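Local coordinates for putative uncharacterized protein (Ustilago maydis, PDB 4GNX) that probably serves as a DNA-binding subunit of replication protein A, holding single-stranded DNA through OB-fold domains, at residues 132-143 and 196-206; 175-183 and 210-218. All blocks are in the same frame, centred on the assembly; numbering follows the deposited sequence.

Contact 1: 132-143 and 196-206; sequences ANQQCDVIGILD and KPVLAFKGVKV. Unlike the reference sequence in segment 132-143: Gln-135 (reference Thr). With nucleotides of chain G.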
loop_
_atom_site.group_PDB
_atom_site.type_symbol
_atom_site.label_atom_id
_atom_site.label_comp_id
_atom_site.label_asym_id
_atom_site.label_seq_id
_atom_site.Cartn_x
_atom_site.Cartn_y
_atom_site.Cartn_z
ATOM N N ALA C 132 5.928 4.460 11.336
ATOM C CA ALA C 132 4.585 5.012 11.230
ATOM C C ALA C 132 3.529 3.964 10.853
ATOM O O ALA C 132 3.858 2.849 10.436
ATOM C CB ALA C 132 4.568 6.183 10.261
ATOM N N ASN C 133 2.264 4.340 11.026
ATOM C CA ASN C 133 1.113 3.446 10.854
ATOM C C ASN C 133 1.266 2.036 11.459
ATOM O O ASN C 133 0.925 1.035 10.836
ATOM C CB ASN C 133 0.670 3.398 9.379
ATOM C CG ASN C 133 -0.040 4.671 8.929
ATOM O OD1 ASN C 133 -0.737 5.330 9.706
ATOM N ND2 ASN C 133 0.128 5.016 7.660
ATOM N N GLN C 134 1.782 1.968 12.680
ATOM C CA GLN C 134 1.921 0.695 13.373
ATOM C C GLN C 134 1.384 0.697 14.803
ATOM O O GLN C 134 1.362 1.740 15.478
ATOM C CB GLN C 134 3.368 0.227 13.355
ATOM C CG GLN C 134 3.719 -0.573 12.116
ATOM C CD GLN C 134 4.726 -1.665 12.402
ATOM O OE1 GLN C 134 5.771 -1.424 13.010
ATOM N NE2 GLN C 134 4.417 -2.880 11.964
ATOM N N GLN C 135 0.944 -0.488 15.239
ATOM C CA GLN C 135 0.396 -0.726 16.579
ATOM C C GLN C 135 1.511 -0.686 17.595
ATOM O O GLN C 135 2.600 -1.195 17.336
ATOM C CB GLN C 135 -0.269 -2.106 16.664
ATOM C CG GLN C 135 -0.965 -2.575 15.398
ATOM C CD GLN C 135 -2.180 -1.733 15.052
ATOM O OE1 GLN C 135 -2.234 -0.532 15.365
ATOM N NE2 GLN C 135 -3.168 -2.358 14.399
ATOM N N CYS C 136 1.217 -0.117 18.761
ATOM C CA CYS C 136 2.206 0.064 19.813
ATOM C C CYS C 136 1.526 0.269 21.170
ATOM O O CYS C 136 0.378 0.711 21.223
ATOM C CB CYS C 136 3.143 1.219 19.421
ATOM S SG CYS C 136 3.473 2.487 20.654
ATOM N N ASP C 137 2.222 -0.081 22.252
ATOM C CA ASP C 137 1.705 0.125 23.606
ATOM C C ASP C 137 2.471 1.211 24.345
ATOM O O ASP C 137 3.697 1.207 24.343
ATOM C CB ASP C 137 1.791 -1.167 24.408
ATOM C CG ASP C 137 0.771 -2.195 23.974
ATOM O OD1 ASP C 137 -0.094 -1.865 23.132
ATOM O OD2 ASP C 137 0.841 -3.340 24.479
ATOM N N VAL C 138 1.753 2.124 24.995
ATOM C CA VAL C 138 2.382 3.251 25.696
ATOM C C VAL C 138 1.742 3.522 27.055
ATOM O O VAL C 138 0.520 3.568 27.167
ATOM C CB VAL C 138 2.336 4.551 24.848
ATOM C CG1 VAL C 138 2.555 5.790 25.703
ATOM C CG2 VAL C 138 3.357 4.506 23.720
ATOM N N ILE C 139 2.587 3.695 28.073
ATOM C CA ILE C 139 2.169 4.219 29.380
ATOM C C ILE C 139 2.903 5.529 29.738
ATOM O O ILE C 139 4.049 5.748 29.326
ATOM C CB ILE C 139 2.336 3.166 30.503
ATOM C CG1 ILE C 139 1.552 3.582 31.759
ATOM C CG2 ILE C 139 3.813 2.881 30.772
ATOM C CD1 ILE C 139 1.393 2.487 32.788
ATOM N N GLY C 140 2.236 6.396 30.498
ATOM C CA GLY C 140 2.823 7.663 30.931
ATOM C C GLY C 140 1.861 8.524 31.722
ATOM O O GLY C 140 0.672 8.210 31.832
ATOM N N ILE C 141 2.382 9.614 32.276
ATOM C CA ILE C 141 1.568 10.573 33.006
ATOM C C ILE C 141 0.898 11.490 32.002
ATOM O O ILE C 141 1.539 11.956 31.059
ATOM C CB ILE C 141 2.410 11.426 33.990
ATOM C CG1 ILE C 141 3.185 10.541 34.995
ATOM C CG2 ILE C 141 1.550 12.463 34.707
ATOM C CD1 ILE C 141 2.383 9.976 36.155
ATOM N N LEU C 142 -0.400 11.717 32.194
ATOM C CA LEU C 142 -1.122 12.774 31.490
ATOM C C LEU C 142 -0.720 14.122 32.078
ATOM O O LEU C 142 -0.853 14.352 33.284
ATOM C CB LEU C 142 -2.638 12.595 31.620
ATOM C CG LEU C 142 -3.509 13.766 31.139
ATOM C CD1 LEU C 142 -3.584 13.801 29.622
ATOM C CD2 LEU C 142 -4.906 13.705 31.741
ATOM N N ASP C 143 -0.222 15.006 31.224
ATOM C CA ASP C 143 0.181 16.337 31.651
ATOM C C ASP C 143 -1.011 17.303 31.580
ATOM O O ASP C 143 -1.373 17.952 32.570
ATOM C CB ASP C 143 1.348 16.832 30.791
ATOM C CG ASP C 143 1.723 18.260 31.095
ATOM O OD1 ASP C 143 2.312 18.508 32.171
ATOM O OD2 ASP C 143 1.422 19.134 30.254
ATOM N N LYS C 196 -3.165 14.789 37.376
ATOM C CA LYS C 196 -2.015 14.076 36.791
ATOM C C LYS C 196 -2.057 12.537 36.846
ATOM O O LYS C 196 -1.147 11.905 37.399
ATOM C CB LYS C 196 -0.717 14.599 37.419
ATOM C CG LYS C 196 0.110 15.487 36.506
ATOM C CD LYS C 196 -0.444 16.889 36.335
ATOM C CE LYS C 196 0.357 17.599 35.257
ATOM N NZ LYS C 196 -0.184 18.938 34.904
ATOM N N PRO C 197 -3.095 11.928 36.245
ATOM C CA PRO C 197 -3.225 10.487 36.377
ATOM C C PRO C 197 -2.200 9.754 35.512
ATOM O O PRO C 197 -1.546 10.368 34.664
ATOM C CB PRO C 197 -4.633 10.231 35.848
ATOM C CG PRO C 197 -4.819 11.273 34.795
ATOM C CD PRO C 197 -4.060 12.481 35.271
ATOM N N VAL C 198 -2.052 8.455 35.738
ATOM C CA VAL C 198 -1.334 7.621 34.792
ATOM C C VAL C 198 -2.353 7.074 33.806
ATOM O O VAL C 198 -3.435 6.630 34.205
ATOM C CB VAL C 198 -0.576 6.462 35.474
ATOM C CG1 VAL C 198 0.225 5.678 34.442
ATOM C CG2 VAL C 198 0.345 6.992 36.564
ATOM N N LEU C 199 -2.006 7.130 32.523
ATOM C CA LEU C 199 -2.826 6.532 31.475
ATOM C C LEU C 199 -2.056 5.456 30.738
ATOM O O LEU C 199 -0.889 5.655 30.370
ATOM C CB LEU C 199 -3.288 7.582 30.483
ATOM C CG LEU C 199 -4.114 8.735 31.034
ATOM C CD1 LEU C 199 -4.545 9.649 29.891
ATOM C CD2 LEU C 199 -5.314 8.233 31.823
ATOM N N ALA C 200 -2.723 4.324 30.522
ATOM C CA ALA C 200 -2.114 3.156 29.885
ATOM C C ALA C 200 -2.823 2.824 28.574
ATOM O O ALA C 200 -4.037 2.624 28.547
ATOM C CB ALA C 200 -2.142 1.963 30.831
ATOM N N PHE C 201 -2.061 2.751 27.491
ATOM C CA PHE C 201 -2.640 2.533 26.174
ATOM C C PHE C 201 -2.247 1.209 25.528
ATOM O O PHE C 201 -1.056 0.859 25.473
ATOM C CB PHE C 201 -2.275 3.690 25.257
ATOM C CG PHE C 201 -2.943 4.978 25.624
ATOM C CD1 PHE C 201 -2.383 5.828 26.571
ATOM C CD2 PHE C 201 -4.144 5.345 25.029
ATOM C CE1 PHE C 201 -3.004 7.020 26.918
ATOM C CE2 PHE C 201 -4.764 6.542 25.370
ATOM C CZ PHE C 201 -4.194 7.378 26.320
ATOM N N LYS C 202 -3.259 0.478 25.049
ATOM C CA LYS C 202 -3.052 -0.749 24.267
ATOM C C LYS C 202 -3.457 -0.534 22.812
ATOM O O LYS C 202 -4.545 -0.026 22.527
ATOM C CB LYS C 202 -3.806 -1.944 24.873
ATOM C CG LYS C 202 -3.020 -3.248 24.833
ATOM C CD LYS C 202 -3.228 -4.009 23.536
ATOM C CE LYS C 202 -1.913 -4.495 22.950
ATOM N NZ LYS C 202 -1.074 -5.228 23.929
ATOM N N GLY C 203 -2.562 -0.910 21.903
ATOM C CA GLY C 203 -2.815 -0.829 20.465
ATOM C C GLY C 203 -3.111 0.580 19.996
ATOM O O GLY C 203 -4.261 0.935 19.773
ATOM N N VAL C 204 -2.062 1.379 19.848
ATOM C CA VAL C 204 -2.199 2.771 19.477
ATOM C C VAL C 204 -1.437 2.989 18.171
ATOM O O VAL C 204 -0.409 2.347 17.945
ATOM C CB VAL C 204 -1.672 3.654 20.626
ATOM C CG1 VAL C 204 -1.345 5.070 20.177
ATOM C CG2 VAL C 204 -2.693 3.684 21.745
ATOM N N LYS C 205 -1.951 3.865 17.303
ATOM C CA LYS C 205 -1.305 4.142 16.016
ATOM C C LYS C 205 -0.197 5.163 16.170
ATOM O O LYS C 205 -0.388 6.192 16.808
ATOM C CB LYS C 205 -2.309 4.633 14.973
ATOM C CG LYS C 205 -1.741 4.615 13.555
ATOM C CD LYS C 205 -2.611 5.346 12.534
ATOM C CE LYS C 205 -2.833 6.812 12.892
ATOM N NZ LYS C 205 -3.623 7.515 11.843
ATOM N N VAL C 206 0.961 4.866 15.579
ATOM C CA VAL C 206 2.087 5.805 15.536
ATOM C C VAL C 206 2.066 6.629 14.242
ATOM O O VAL C 206 2.260 6.095 13.143
ATOM C CB VAL C 206 3.439 5.072 15.660
ATOM C CG1 VAL C 206 4.604 6.033 15.444
ATOM C CG2 VAL C 206 3.547 4.371 17.008
ATOM P P DT G 6 -7.046 6.678 10.567
ATOM O OP1 DT G 6 -6.221 6.323 9.385
ATOM O OP2 DT G 6 -6.410 6.729 11.911
ATOM O "O5'" DT G 6 -7.734 8.086 10.271
ATOM C "C5'" DT G 6 -8.189 8.428 8.943
ATOM C "C4'" DT G 6 -9.370 9.372 8.997
ATOM O "O4'" DT G 6 -10.430 8.817 9.812
ATOM C "C3'" DT G 6 -9.074 10.762 9.557
ATOM O "O3'" DT G 6 -9.622 11.754 8.687
ATOM C "C2'" DT G 6 -9.713 10.758 10.936
ATOM C "C1'" DT G 6 -10.820 9.719 10.836
ATOM N N1 DT G 6 -11.027 8.934 12.076
ATOM C C2 DT G 6 -12.230 9.034 12.737
ATOM O O2 DT G 6 -13.144 9.748 12.358
ATOM N N3 DT G 6 -12.326 8.265 13.870
ATOM C C4 DT G 6 -11.362 7.424 14.393
ATOM O O4 DT G 6 -11.592 6.796 15.423
ATOM C C5 DT G 6 -10.128 7.362 13.645
ATOM C C7 DT G 6 -9.028 6.472 14.130
ATOM C C6 DT G 6 -10.023 8.110 12.540
ATOM P P DT G 7 -8.592 12.728 7.956
ATOM O OP1 DT G 7 -9.303 13.484 6.894
ATOM O OP2 DT G 7 -7.398 11.917 7.602
ATOM O "O5'" DT G 7 -8.217 13.724 9.143
ATOM C "C5'" DT G 7 -9.233 14.506 9.805
ATOM C "C4'" DT G 7 -8.614 15.474 10.788
ATOM O "O4'" DT G 7 -7.982 14.754 11.870
ATOM C "C3'" DT G 7 -7.533 16.392 10.224
ATOM O "O3'" DT G 7 -7.609 17.638 10.918
ATOM C "C2'" DT G 7 -6.246 15.659 10.561
ATOM C "C1'" DT G 7 -6.585 15.026 11.900
ATOM N N1 DT G 7 -5.895 13.761 12.223
ATOM C C2 DT G 7 -5.346 13.643 13.479
ATOM O O2 DT G 7 -5.370 14.540 14.302
ATOM N N3 DT G 7 -4.758 12.430 13.734
ATOM C C4 DT G 7 -4.682 11.342 12.886
ATOM O O4 DT G 7 -4.119 10.316 13.256
ATOM C C5 DT G 7 -5.284 11.532 11.587
ATOM C C7 DT G 7 -5.236 10.414 10.595
ATOM C C6 DT G 7 -5.862 12.714 11.327
#

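Contact 2: 175-183 and 210-218; sequences VKLTLWGKT and GGRSLSMFS. With nucleotides of chain G.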
loop_
_atom_site.group_PDB
_atom_site.type_symbol
_atom_site.label_atom_id
_atom_site.label_comp_id
_atom_site.label_asym_id
_atom_site.label_seq_id
_atom_site.Cartn_x
_atom_site.Cartn_y
_atom_site.Cartn_z
ATOM N N VAL C 175 4.713 13.629 24.176
ATOM C CA VAL C 175 4.147 13.266 22.876
ATOM C C VAL C 175 2.640 13.531 22.862
ATOM O O VAL C 175 1.971 13.372 23.880
ATOM C CB VAL C 175 4.464 11.794 22.505
ATOM C CG1 VAL C 175 3.671 10.816 23.369
ATOM C CG2 VAL C 175 4.206 11.539 21.026
ATOM N N LYS C 176 2.117 13.954 21.718
ATOM C CA LYS C 176 0.680 14.180 21.591
ATOM C C LYS C 176 -0.063 12.878 21.234
ATOM O O LYS C 176 0.436 12.048 20.464
ATOM C CB LYS C 176 0.376 15.282 20.565
ATOM C CG LYS C 176 0.712 16.716 20.971
ATOM C CD LYS C 176 1.963 17.218 20.259
ATOM C CE LYS C 176 1.852 18.679 19.811
ATOM N NZ LYS C 176 2.118 19.650 20.905
ATOM N N LEU C 177 -1.245 12.692 21.818
ATOM C CA LEU C 177 -2.112 11.573 21.465
ATOM C C LEU C 177 -3.538 12.054 21.223
ATOM O O LEU C 177 -4.110 12.771 22.049
ATOM C CB LEU C 177 -2.094 10.504 22.552
ATOM C CG LEU C 177 -2.848 9.192 22.260
ATOM C CD1 LEU C 177 -2.177 8.040 22.996
ATOM C CD2 LEU C 177 -4.336 9.246 22.600
ATOM N N THR C 178 -4.115 11.646 20.097
ATOM C CA THR C 178 -5.490 12.024 19.758
ATOM C C THR C 178 -6.519 10.978 20.224
ATOM O O THR C 178 -6.322 9.777 20.012
ATOM C CB THR C 178 -5.629 12.288 18.239
ATOM O OG1 THR C 178 -4.993 13.531 17.900
ATOM C CG2 THR C 178 -7.079 12.335 17.809
ATOM N N LEU C 179 -7.589 11.441 20.874
ATOM C CA LEU C 179 -8.781 10.625 21.109
ATOM C C LEU C 179 -9.821 10.992 20.085
ATOM O O LEU C 179 -9.940 12.155 19.708
ATOM C CB LEU C 179 -9.391 10.876 22.488
ATOM C CG LEU C 179 -8.520 10.808 23.741
ATOM C CD1 LEU C 179 -9.366 11.033 24.980
ATOM C CD2 LEU C 179 -7.782 9.484 23.828
ATOM N N TRP C 180 -10.596 10.008 19.655
ATOM C CA TRP C 180 -11.669 10.249 18.717
ATOM C C TRP C 180 -12.994 9.989 19.354
ATOM O O TRP C 180 -13.064 9.398 20.433
ATOM C CB TRP C 180 -11.514 9.347 17.514
ATOM C CG TRP C 180 -10.187 9.460 16.801
ATOM C CD1 TRP C 180 -9.095 8.616 16.917
ATOM C CD2 TRP C 180 -9.787 10.465 15.803
ATOM N NE1 TRP C 180 -8.078 9.021 16.101
ATOM C CE2 TRP C 180 -8.427 10.120 15.402
ATOM C CE3 TRP C 180 -10.401 11.577 15.226
ATOM C CZ2 TRP C 180 -7.721 10.867 14.471
ATOM C CZ3 TRP C 180 -9.681 12.318 14.286
ATOM C CH2 TRP C 180 -8.371 11.971 13.923
ATOM N N GLY C 181 -14.057 10.449 18.691
ATOM C CA GLY C 181 -15.432 10.064 19.004
ATOM C C GLY C 181 -15.912 10.303 20.417
ATOM O O GLY C 181 -15.632 11.332 21.019
ATOM N N LYS C 182 -16.643 9.329 20.938
ATOM C CA LYS C 182 -17.314 9.442 22.229
ATOM C C LYS C 182 -16.308 9.476 23.373
ATOM O O LYS C 182 -16.508 10.189 24.350
ATOM C CB LYS C 182 -18.285 8.272 22.409
ATOM C CG LYS C 182 -19.231 8.386 23.585
ATOM C CD LYS C 182 -20.515 9.079 23.184
ATOM C CE LYS C 182 -21.525 9.003 24.317
ATOM N NZ LYS C 182 -22.707 9.882 24.091
ATOM N N THR C 183 -15.230 8.704 23.240
ATOM C CA THR C 183 -14.143 8.697 24.224
ATOM C C THR C 183 -13.531 10.092 24.356
ATOM O O THR C 183 -13.064 10.476 25.432
ATOM C CB THR C 183 -13.032 7.697 23.839
ATOM O OG1 THR C 183 -13.604 6.599 23.119
ATOM C CG2 THR C 183 -12.310 7.169 25.076
ATOM N N GLY C 210 4.991 15.782 13.610
ATOM C CA GLY C 210 5.795 16.312 14.704
ATOM C C GLY C 210 6.798 15.266 15.145
ATOM O O GLY C 210 6.930 14.985 16.338
ATOM N N GLY C 211 7.492 14.683 14.168
ATOM C CA GLY C 211 8.478 13.631 14.411
ATOM C C GLY C 211 7.814 12.311 14.741
ATOM O O GLY C 211 7.959 11.332 13.995
ATOM N N ARG C 212 7.096 12.296 15.868
ATOM C CA ARG C 212 6.304 11.151 16.320
ATOM C C ARG C 212 5.096 11.624 17.117
ATOM O O ARG C 212 5.217 12.481 17.993
ATOM C CB ARG C 212 7.150 10.201 17.171
ATOM C CG ARG C 212 8.093 9.311 16.379
ATOM C CD ARG C 212 7.314 8.243 15.630
ATOM N NE ARG C 212 8.169 7.293 14.919
ATOM C CZ ARG C 212 8.641 7.472 13.690
ATOM N NH1 ARG C 212 8.364 8.579 13.015
ATOM N NH2 ARG C 212 9.401 6.543 13.142
ATOM N N SER C 213 3.932 11.069 16.789
ATOM C CA SER C 213 2.694 11.352 17.506
ATOM C C SER C 213 1.762 10.145 17.476
ATOM O O SER C 213 1.950 9.223 16.676
ATOM C CB SER C 213 1.998 12.589 16.935
ATOM O OG SER C 213 1.668 12.408 15.572
ATOM N N LEU C 214 0.766 10.160 18.361
ATOM C CA LEU C 214 -0.100 9.005 18.579
ATOM C C LEU C 214 -1.563 9.269 18.283
ATOM O O LEU C 214 -2.050 10.393 18.413
ATOM C CB LEU C 214 0.046 8.487 20.005
ATOM C CG LEU C 214 1.455 8.061 20.394
ATOM C CD1 LEU C 214 1.527 7.751 21.886
ATOM C CD2 LEU C 214 1.932 6.889 19.553
ATOM N N SER C 215 -2.250 8.211 17.876
ATOM C CA SER C 215 -3.670 8.248 17.617
ATOM C C SER C 215 -4.287 6.906 17.970
ATOM O O SER C 215 -3.643 5.861 17.827
ATOM C CB SER C 215 -3.933 8.558 16.148
ATOM O OG SER C 215 -5.264 8.220 15.805
ATOM N N MET C 216 -5.544 6.937 18.408
ATOM C CA MET C 216 -6.265 5.710 18.735
ATOM C C MET C 216 -6.989 5.093 17.548
ATOM O O MET C 216 -7.419 5.791 16.634
ATOM C CB MET C 216 -7.235 5.941 19.888
ATOM C CG MET C 216 -6.506 6.154 21.203
ATOM S SD MET C 216 -7.306 5.448 22.667
ATOM C CE MET C 216 -8.860 6.348 22.649
ATOM N N PHE C 217 -7.084 3.770 17.570
ATOM C CA PHE C 217 -7.989 3.024 16.709
ATOM C C PHE C 217 -9.247 2.604 17.468
ATOM O O PHE C 217 -9.254 2.551 18.703
ATOM C CB PHE C 217 -7.297 1.775 16.191
ATOM C CG PHE C 217 -6.363 2.032 15.060
ATOM C CD1 PHE C 217 -5.149 1.366 14.990
ATOM C CD2 PHE C 217 -6.699 2.938 14.056
ATOM C CE1 PHE C 217 -4.283 1.590 13.938
ATOM C CE2 PHE C 217 -5.836 3.172 13.003
ATOM C CZ PHE C 217 -4.625 2.490 12.941
ATOM N N SER C 218 -10.302 2.298 16.716
ATOM C CA SER C 218 -11.542 1.738 17.254
ATOM C C SER C 218 -11.235 0.717 18.335
ATOM O O SER C 218 -11.865 0.692 19.392
ATOM C CB SER C 218 -12.321 1.072 16.116
ATOM O OG SER C 218 -13.308 0.157 16.568
ATOM P P DT G 6 -7.046 6.678 10.567
ATOM O OP1 DT G 6 -6.221 6.323 9.385
ATOM O OP2 DT G 6 -6.410 6.729 11.911
ATOM O "O5'" DT G 6 -7.734 8.086 10.271
ATOM C "C5'" DT G 6 -8.189 8.428 8.943
ATOM C "C4'" DT G 6 -9.370 9.372 8.997
ATOM O "O4'" DT G 6 -10.430 8.817 9.812
ATOM C "C3'" DT G 6 -9.074 10.762 9.557
ATOM O "O3'" DT G 6 -9.622 11.754 8.687
ATOM C "C2'" DT G 6 -9.713 10.758 10.936
ATOM C "C1'" DT G 6 -10.820 9.719 10.836
ATOM N N1 DT G 6 -11.027 8.934 12.076
ATOM C C2 DT G 6 -12.230 9.034 12.737
ATOM O O2 DT G 6 -13.144 9.748 12.358
ATOM N N3 DT G 6 -12.326 8.265 13.870
ATOM C C4 DT G 6 -11.362 7.424 14.393
ATOM O O4 DT G 6 -11.592 6.796 15.423
ATOM C C5 DT G 6 -10.128 7.362 13.645
ATOM C C7 DT G 6 -9.028 6.472 14.130
ATOM C C6 DT G 6 -10.023 8.110 12.540
ATOM P P DT G 7 -8.592 12.728 7.956
ATOM O OP1 DT G 7 -9.303 13.484 6.894
ATOM O OP2 DT G 7 -7.398 11.917 7.602
ATOM O "O5'" DT G 7 -8.217 13.724 9.143
ATOM C "C5'" DT G 7 -9.233 14.506 9.805
ATOM C "C4'" DT G 7 -8.614 15.474 10.788
ATOM O "O4'" DT G 7 -7.982 14.754 11.870
ATOM C "C3'" DT G 7 -7.533 16.392 10.224
ATOM O "O3'" DT G 7 -7.609 17.638 10.918
ATOM C "C2'" DT G 7 -6.246 15.659 10.561
ATOM C "C1'" DT G 7 -6.585 15.026 11.900
ATOM N N1 DT G 7 -5.895 13.761 12.223
ATOM C C2 DT G 7 -5.346 13.643 13.479
ATOM O O2 DT G 7 -5.370 14.540 14.302
ATOM N N3 DT G 7 -4.758 12.430 13.734
ATOM C C4 DT G 7 -4.682 11.342 12.886
ATOM O O4 DT G 7 -4.119 10.316 13.256
ATOM C C5 DT G 7 -5.284 11.532 11.587
ATOM C C7 DT G 7 -5.236 10.414 10.595
ATOM C C6 DT G 7 -5.862 12.714 11.327
ATOM P P DT G 5 -12.060 3.208 6.198
ATOM O OP1 DT G 5 -11.450 3.899 5.032
ATOM O OP2 DT G 5 -11.712 1.781 6.450
ATOM O "O5'" DT G 5 -11.611 4.065 7.471
ATOM C "C5'" DT G 5 -10.227 4.092 7.897
ATOM C "C4'" DT G 5 -10.056 4.788 9.232
ATOM O "O4'" DT G 5 -11.008 4.279 10.199
ATOM C "C3'" DT G 5 -8.682 4.603 9.882
ATOM O "O3'" DT G 5 -8.345 5.736 10.694
ATOM C "C2'" DT G 5 -8.896 3.406 10.790
ATOM C "C1'" DT G 5 -10.322 3.629 11.268
ATOM N N1 DT G 5 -11.068 2.401 11.613
ATOM C C2 DT G 5 -11.182 2.068 12.944
ATOM O O2 DT G 5 -10.684 2.730 13.841
ATOM N N3 DT G 5 -11.895 0.919 13.189
ATOM C C4 DT G 5 -12.499 0.093 12.257
ATOM O O4 DT G 5 -13.113 -0.904 12.629
ATOM C C5 DT G 5 -12.341 0.504 10.879
ATOM C C7 DT G 5 -12.955 -0.330 9.799
ATOM C C6 DT G 5 -11.641 1.619 10.630
#

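Contact 1: 132-143 and 196-206
The ring of Phe-201 turns its edge to the carbonyl of Val-138, whose O lies in the ring plane, 3.7 Å from CD1. With CG beside its own backbone N (chi1 -69°), the ring leans away from strand 135-143 and into the barrel interior, where Leu-177 and Met-216 pack on it; a large aromatic suits this site. The carboxylate of Asp-137 uses both oxygens: OD1 receives Gly-203 N nearly along its C-O axis at 2.9 Å, and the syn lone pair of OD2 takes Lys-202 NZ at 2.7 Å. Glycine tolerates the positive phi of this corner, where 196-206 turns. Beyond it the two are neighbouring antiparallel strands of the OB-fold barrel, Gly-140 and Leu-199 exchanging two backbone bonds. Beneath helix 229-242 Ile-141 CD1 meets Val-198 CG2 at 3.6 Å; near the end of the pairing Leu-142 CD2 lies against Pro-197 CD. Lys-205, bent at chi3, carries NZ to OP2 of DT6 of chain G (2.9 Å) and O4 of DT7 of chain G (3.2 Å). One ammonium thus serves both the phosphate of DT6 and the base of DT7, while the charge of the buried Asp-137 is probably balanced by Lys-202, and its bond to Gly-203 N ties the strand to the corner.

Contact 2: 175-183 and 210-218
Trp-180 reaches from strand 175-180 across to Ser-215, its chi1 of -56° setting CG beside its backbone N. At the root of the side chain, CB and CG already lie against O4 of DT6 of chain G. CD1 comes to 3.3 Å from Met-216 O, and NE1 gives its hydrogen to Ser-215 OG in the ring plane at 2.9 Å, a fairly straight bond (163°). Serine, small and able to accept, helps to fix the rotation of the indole without intruding on its faces. Thr-178 CG2 sits 3.5 Å above the centre of one face, while DT6 C5 of chain G covers the opposite face toward the rim. Farther out, CZ2 nears N3 of DT7 of chain G at 3.4 Å, and the edge beyond meets that nucleotide's O4'. Behind the indole is the parallel strand pairing by which an OB-fold barrel closes: Leu-214 N bonds to Lys-176 O, and Thr-178 N to Leu-214 O at 2.9 Å. Leucines suit its inward side, where Leu-177 CG meets Leu-214 CB at 3.7 Å. The flexible Met-216, bent at chi2 and chi3, brings CE alongside Leu-179 CD2. One nucleotide before DT6, Ser-218 N hydrogen-bonds to O2 of DT5 of chain G.

Contacts 1 and 2 are two seams of one OB-fold barrel, their centres about 9 Å apart and their segments alternating along the chain. Strands 198-207 and 213-217 are adjacent, so 196-206 lies beside 210-218; Lys-205 N and Ser-215 O, 2.7 Å apart, probably form a hydrogen bond between them. Inside the barrel Val-204 touches Leu-214, joining the inward-facing side chains of the two contacts. On the DNA side both reach DT6 and DT7 of chain G, and contact 2 also DT5: Lys-205 of contact 1 holds a phosphate of DT6 and the base of DT7, contact 2 supplies the aromatic surface, and Phe-217 packs against Lys-205 between them.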